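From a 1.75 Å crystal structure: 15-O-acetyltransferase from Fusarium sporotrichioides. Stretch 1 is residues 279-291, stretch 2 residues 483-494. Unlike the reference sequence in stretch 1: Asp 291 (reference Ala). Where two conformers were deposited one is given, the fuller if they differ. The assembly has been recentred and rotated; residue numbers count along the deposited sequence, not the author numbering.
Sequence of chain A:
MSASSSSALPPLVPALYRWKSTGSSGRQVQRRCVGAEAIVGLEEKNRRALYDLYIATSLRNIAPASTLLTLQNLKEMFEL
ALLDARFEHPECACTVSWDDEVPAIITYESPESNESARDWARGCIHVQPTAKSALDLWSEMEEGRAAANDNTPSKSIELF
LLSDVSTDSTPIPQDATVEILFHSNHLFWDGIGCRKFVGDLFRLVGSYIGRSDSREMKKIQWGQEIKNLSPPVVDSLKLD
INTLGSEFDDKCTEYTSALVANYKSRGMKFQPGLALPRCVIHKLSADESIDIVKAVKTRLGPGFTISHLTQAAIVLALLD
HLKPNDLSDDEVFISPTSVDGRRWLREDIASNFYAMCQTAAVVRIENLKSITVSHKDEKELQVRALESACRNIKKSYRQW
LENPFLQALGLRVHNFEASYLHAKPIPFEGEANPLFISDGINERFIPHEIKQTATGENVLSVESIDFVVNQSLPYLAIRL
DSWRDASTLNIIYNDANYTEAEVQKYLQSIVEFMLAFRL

Stretch 1, residues 279-291: CVIHKLSADESID
Stretch 2, residues 483-494: WRDASTLNIIYN

Antiparallel strands pair by alternating close, non-hydrogen-bonded positions with wider, doubly bonded ones, and the contact between residues 279-283 and 486-494 of this 15-O-acetyltransferase illustrates the rule. The two extended segments run at 170°, their axes approaching to 4.7 Å. At Val 280 and Ile 491 the backbone bonds are reciprocal: Val 280 N donates to Ile 491 O at 2.9 Å, and Ile 491 N to Val 280 O at 2.8 Å. The next wide pair repeats the pattern, with His 282 N to Leu 489 O at 2.8 Å and Leu 489 N to His 282 O at 2.9 Å. Between them lies the narrow pair Ile 281 with Asn 490, and beyond them Cys 279 with Ile 492 at one end and Lys 283 with Thr 488 at the other; the CA atoms of each pair are 4.3 to 4.4 Å apart, against 5.3 Å at the wide pairs. CA-H...O contacts fill the intervals, as from Ile 281 CA to Leu 489 O at 3.5 Å.

Beyond the strand, Leu 284 (phi/psi -76/144) still donates from N to Ser 487 O at 2.8 Å. The reciprocal acceptor is replaced: Ser 487 N donates instead to Ser 289 OG at 2.8 Å, nearly linearly at 176°. Ser 289 (chi1 m) lies on the helix begun at Ala 286, which crosses the strand at 93°. Its hydroxyl in turn donates to Ser 285 O at 2.9 Å, so one side chain links the start of the strand to the residue that precedes the helix. Ser 285 (chi1 p, phi/psi -66/160) caps that helix, its OG accepting from Glu 288 N at 3.0 Å, while Ser 285 N donates to Glu 288 OE1, also at 3.0 Å.

The helix start rests against a type I' turn from Trp 483 to Ala 486, with Arg 484 at 53/43 and Asp 485 at 65/13. Ala 286 CA approaches Asp 485 O to 3.5 Å, and Ile 290 CD1 reaches Asp 485 CB at 4.2 Å.

Packing follows the alternation. Val 280 (t), His 282 (t), Leu 489 (m, p) and Ile 491 (m, t) share one face; Cys 279 (t), Ile 281 (m, t), Lys 283 (m), Thr 488 (m), Asn 490 (t) and Ile 492 (m, chi2 106°) share the other. On the latter, Ile 281 CG2 meets Thr 488 CG2 at 3.6 Å. Leu 284 CD1 (m, t) lies 4.2 Å from Leu 489 CD1, and Val 280 CG2 approaches CE2 of Tyr 493 (p, chi2 104°) obliquely at 3.9 Å. Together the stretches bury 759 Å².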

# COMPACT_ATOMS: atom_id res chain seq x y z
N CYS A 279 -11.28 -4.76 -8.30
CA CYS A 279 -11.50 -3.83 -7.19
C CYS A 279 -12.96 -3.34 -7.15
O CYS A 279 -13.52 -3.09 -8.19
CB CYS A 279 -10.55 -2.64 -7.37
SG CYS A 279 -10.42 -1.55 -5.96
N VAL A 280 -13.53 -3.19 -5.95
CA VAL A 280 -14.82 -2.53 -5.79
C VAL A 280 -14.59 -1.42 -4.79
O VAL A 280 -14.01 -1.65 -3.73
CB VAL A 280 -15.92 -3.50 -5.27
CG1 VAL A 280 -17.23 -2.72 -5.07
CG2 VAL A 280 -16.15 -4.61 -6.27
N ILE A 281 -15.01 -0.20 -5.13
CA ILE A 281 -14.72 0.98 -4.31
C ILE A 281 -16.02 1.64 -3.82
O ILE A 281 -16.97 1.79 -4.59
CB ILE A 281 -13.92 2.03 -5.13
CG1 ILE A 281 -12.52 1.51 -5.49
CG2 ILE A 281 -13.83 3.34 -4.38
CD1 ILE A 281 -11.75 2.36 -6.48
N HIS A 282 -16.05 2.04 -2.56
CA HIS A 282 -17.16 2.85 -2.05
C HIS A 282 -16.56 4.07 -1.39
O HIS A 282 -15.88 3.94 -0.38
CB HIS A 282 -18.03 2.10 -1.05
CG HIS A 282 -19.24 2.87 -0.63
ND1 HIS A 282 -19.19 3.89 0.30
CD2 HIS A 282 -20.52 2.82 -1.07
CE1 HIS A 282 -20.39 4.42 0.42
NE2 HIS A 282 -21.22 3.79 -0.38
N LYS A 283 -16.80 5.23 -1.98
CA LYS A 283 -16.36 6.48 -1.41
C LYS A 283 -17.48 7.03 -0.53
O LYS A 283 -18.57 7.34 -1.02
CB LYS A 283 -16.05 7.46 -2.54
CG LYS A 283 -14.79 7.15 -3.30
N LEU A 284 -17.20 7.12 0.77
CA LEU A 284 -18.14 7.76 1.70
C LEU A 284 -18.02 9.26 1.49
O LEU A 284 -16.93 9.77 1.24
CB LEU A 284 -17.77 7.42 3.14
CG LEU A 284 -17.96 5.99 3.64
CD1 LEU A 284 -17.32 5.86 5.02
CD2 LEU A 284 -19.44 5.65 3.70
N SER A 285 -19.13 10.00 1.61
CA SER A 285 -19.04 11.45 1.42
C SER A 285 -18.20 12.02 2.56
O SER A 285 -18.05 11.38 3.59
CB SER A 285 -20.42 12.10 1.42
OG SER A 285 -21.04 11.92 2.67
N ALA A 286 -17.65 13.22 2.40
CA ALA A 286 -17.00 13.87 3.54
C ALA A 286 -17.97 14.01 4.74
O ALA A 286 -17.57 13.85 5.89
CB ALA A 286 -16.44 15.25 3.15
N ASP A 287 -19.24 14.32 4.46
CA ASP A 287 -20.21 14.54 5.54
C ASP A 287 -20.40 13.25 6.36
O ASP A 287 -20.40 13.25 7.61
CB ASP A 287 -21.54 15.05 5.00
CG ASP A 287 -21.48 16.51 4.56
OD1 ASP A 287 -20.62 17.27 5.04
OD2 ASP A 287 -22.31 16.89 3.72
N GLU A 288 -20.54 12.14 5.64
CA GLU A 288 -20.70 10.84 6.29
C GLU A 288 -19.46 10.47 7.06
O GLU A 288 -19.54 9.94 8.17
CB GLU A 288 -20.94 9.77 5.23
CG GLU A 288 -22.32 9.79 4.67
CD GLU A 288 -22.46 9.02 3.40
OE1 GLU A 288 -21.45 8.54 2.82
OE2 GLU A 288 -23.63 8.88 2.96
N SER A 289 -18.30 10.72 6.45
CA SER A 289 -17.04 10.37 7.10
C SER A 289 -16.81 11.17 8.37
O SER A 289 -16.34 10.63 9.38
CB SER A 289 -15.87 10.52 6.12
OG SER A 289 -16.09 9.76 4.93
N ILE A 290 -17.14 12.46 8.34
CA ILE A 290 -16.96 13.30 9.49
C ILE A 290 -17.88 12.84 10.63
O ILE A 290 -17.48 12.80 11.80
CB ILE A 290 -17.21 14.79 9.09
CG1 ILE A 290 -15.99 15.29 8.29
CG2 ILE A 290 -17.47 15.65 10.32
CD1 ILE A 290 -16.25 16.61 7.58
N ASP A 291 -19.11 12.46 10.26
CA ASP A 291 -20.10 12.00 11.24
C ASP A 291 -19.64 10.67 11.86
O ASP A 291 -19.79 10.46 13.06
CB ASP A 291 -21.50 11.80 10.60
CG ASP A 291 -22.29 13.11 10.45
OD1 ASP A 291 -23.28 13.11 9.69
OD2 ASP A 291 -21.90 14.10 11.06
N TRP A 483 -9.15 11.02 2.12
CA TRP A 483 -8.61 12.19 1.41
C TRP A 483 -9.64 13.30 1.45
O TRP A 483 -10.81 13.04 1.21
CB TRP A 483 -8.35 11.79 -0.01
CG TRP A 483 -7.76 12.82 -0.92
CD1 TRP A 483 -8.33 13.32 -2.05
CD2 TRP A 483 -6.48 13.42 -0.80
NE1 TRP A 483 -7.48 14.24 -2.64
CE2 TRP A 483 -6.33 14.32 -1.90
CE3 TRP A 483 -5.43 13.32 0.13
CZ2 TRP A 483 -5.18 15.08 -2.10
CZ3 TRP A 483 -4.28 14.09 -0.08
CH2 TRP A 483 -4.17 14.95 -1.19
N ARG A 484 -9.20 14.52 1.78
CA ARG A 484 -10.13 15.69 1.82
C ARG A 484 -11.35 15.36 2.71
O ARG A 484 -12.52 15.70 2.37
CB ARG A 484 -10.58 16.10 0.43
CG ARG A 484 -9.41 16.62 -0.42
CD ARG A 484 -9.88 16.90 -1.81
NE ARG A 484 -8.80 17.44 -2.64
CZ ARG A 484 -8.46 18.73 -2.69
NH1 ARG A 484 -7.47 19.11 -3.49
NH2 ARG A 484 -9.13 19.66 -1.98
N ASP A 485 -11.04 14.73 3.84
CA ASP A 485 -12.01 14.34 4.90
C ASP A 485 -13.04 13.31 4.48
O ASP A 485 -14.03 13.11 5.19
CB ASP A 485 -12.75 15.56 5.46
CG ASP A 485 -11.89 16.40 6.37
OD1 ASP A 485 -11.08 15.83 7.15
OD2 ASP A 485 -12.06 17.62 6.32
N ALA A 486 -12.83 12.66 3.34
CA ALA A 486 -13.73 11.60 2.90
C ALA A 486 -13.01 10.27 2.97
O ALA A 486 -11.92 10.13 2.43
CB ALA A 486 -14.21 11.87 1.47
N SER A 487 -13.66 9.28 3.60
CA SER A 487 -13.11 7.92 3.69
C SER A 487 -13.54 7.07 2.49
O SER A 487 -14.70 7.08 2.10
CB SER A 487 -13.54 7.23 5.00
OG SER A 487 -13.02 7.94 6.12
N THR A 488 -12.59 6.35 1.91
CA THR A 488 -12.89 5.41 0.85
C THR A 488 -12.60 3.99 1.31
O THR A 488 -11.52 3.74 1.87
CB THR A 488 -12.00 5.71 -0.36
OG1 THR A 488 -12.38 7.00 -0.89
CG2 THR A 488 -12.17 4.63 -1.42
N LEU A 489 -13.54 3.08 1.10
CA LEU A 489 -13.28 1.66 1.31
C LEU A 489 -13.15 1.02 -0.04
O LEU A 489 -13.98 1.23 -0.93
CB LEU A 489 -14.40 0.95 2.10
CG LEU A 489 -14.46 1.19 3.61
CD1 LEU A 489 -15.17 2.49 3.85
CD2 LEU A 489 -15.23 0.04 4.30
N ASN A 490 -12.09 0.24 -0.19
CA ASN A 490 -11.81 -0.53 -1.41
C ASN A 490 -11.71 -2.01 -1.03
O ASN A 490 -11.06 -2.33 -0.04
CB ASN A 490 -10.48 -0.04 -1.98
CG ASN A 490 -10.26 -0.41 -3.45
OD1 ASN A 490 -10.92 -1.30 -4.00
ND2 ASN A 490 -9.31 0.27 -4.08
N ILE A 491 -12.35 -2.88 -1.80
CA ILE A 491 -12.11 -4.29 -1.62
C ILE A 491 -11.45 -4.80 -2.88
O ILE A 491 -11.99 -4.67 -3.99
CB ILE A 491 -13.38 -5.11 -1.35
CG1 ILE A 491 -14.14 -4.56 -0.14
CG2 ILE A 491 -13.00 -6.60 -1.13
CD1 ILE A 491 -15.37 -5.43 0.28
N ILE A 492 -10.26 -5.36 -2.72
CA ILE A 492 -9.58 -5.98 -3.84
C ILE A 492 -9.75 -7.48 -3.69
O ILE A 492 -9.70 -8.02 -2.57
CB ILE A 492 -8.10 -5.60 -3.91
CG1 ILE A 492 -7.92 -4.09 -3.90
CG2 ILE A 492 -7.47 -6.13 -5.18
CD1 ILE A 492 -7.42 -3.59 -2.61
N TYR A 493 -10.01 -8.13 -4.81
CA TYR A 493 -10.28 -9.55 -4.81
C TYR A 493 -9.80 -10.10 -6.11
O TYR A 493 -9.46 -9.34 -7.03
CB TYR A 493 -11.77 -9.80 -4.61
CG TYR A 493 -12.67 -9.38 -5.73
CD1 TYR A 493 -13.22 -10.33 -6.59
CD2 TYR A 493 -13.01 -8.03 -5.94
CE1 TYR A 493 -14.05 -9.96 -7.61
CE2 TYR A 493 -13.85 -7.66 -6.95
CZ TYR A 493 -14.38 -8.63 -7.79
OH TYR A 493 -15.22 -8.27 -8.82
N ASN A 494 -9.70 -11.42 -6.18
CA ASN A 494 -9.39 -12.06 -7.44
C ASN A 494 -10.68 -12.59 -8.04
O ASN A 494 -11.44 -13.27 -7.35
CB ASN A 494 -8.38 -13.17 -7.22
CG ASN A 494 -7.77 -13.62 -8.50
OD1 ASN A 494 -8.35 -14.45 -9.20
ND2 ASN A 494 -6.65 -13.01 -8.87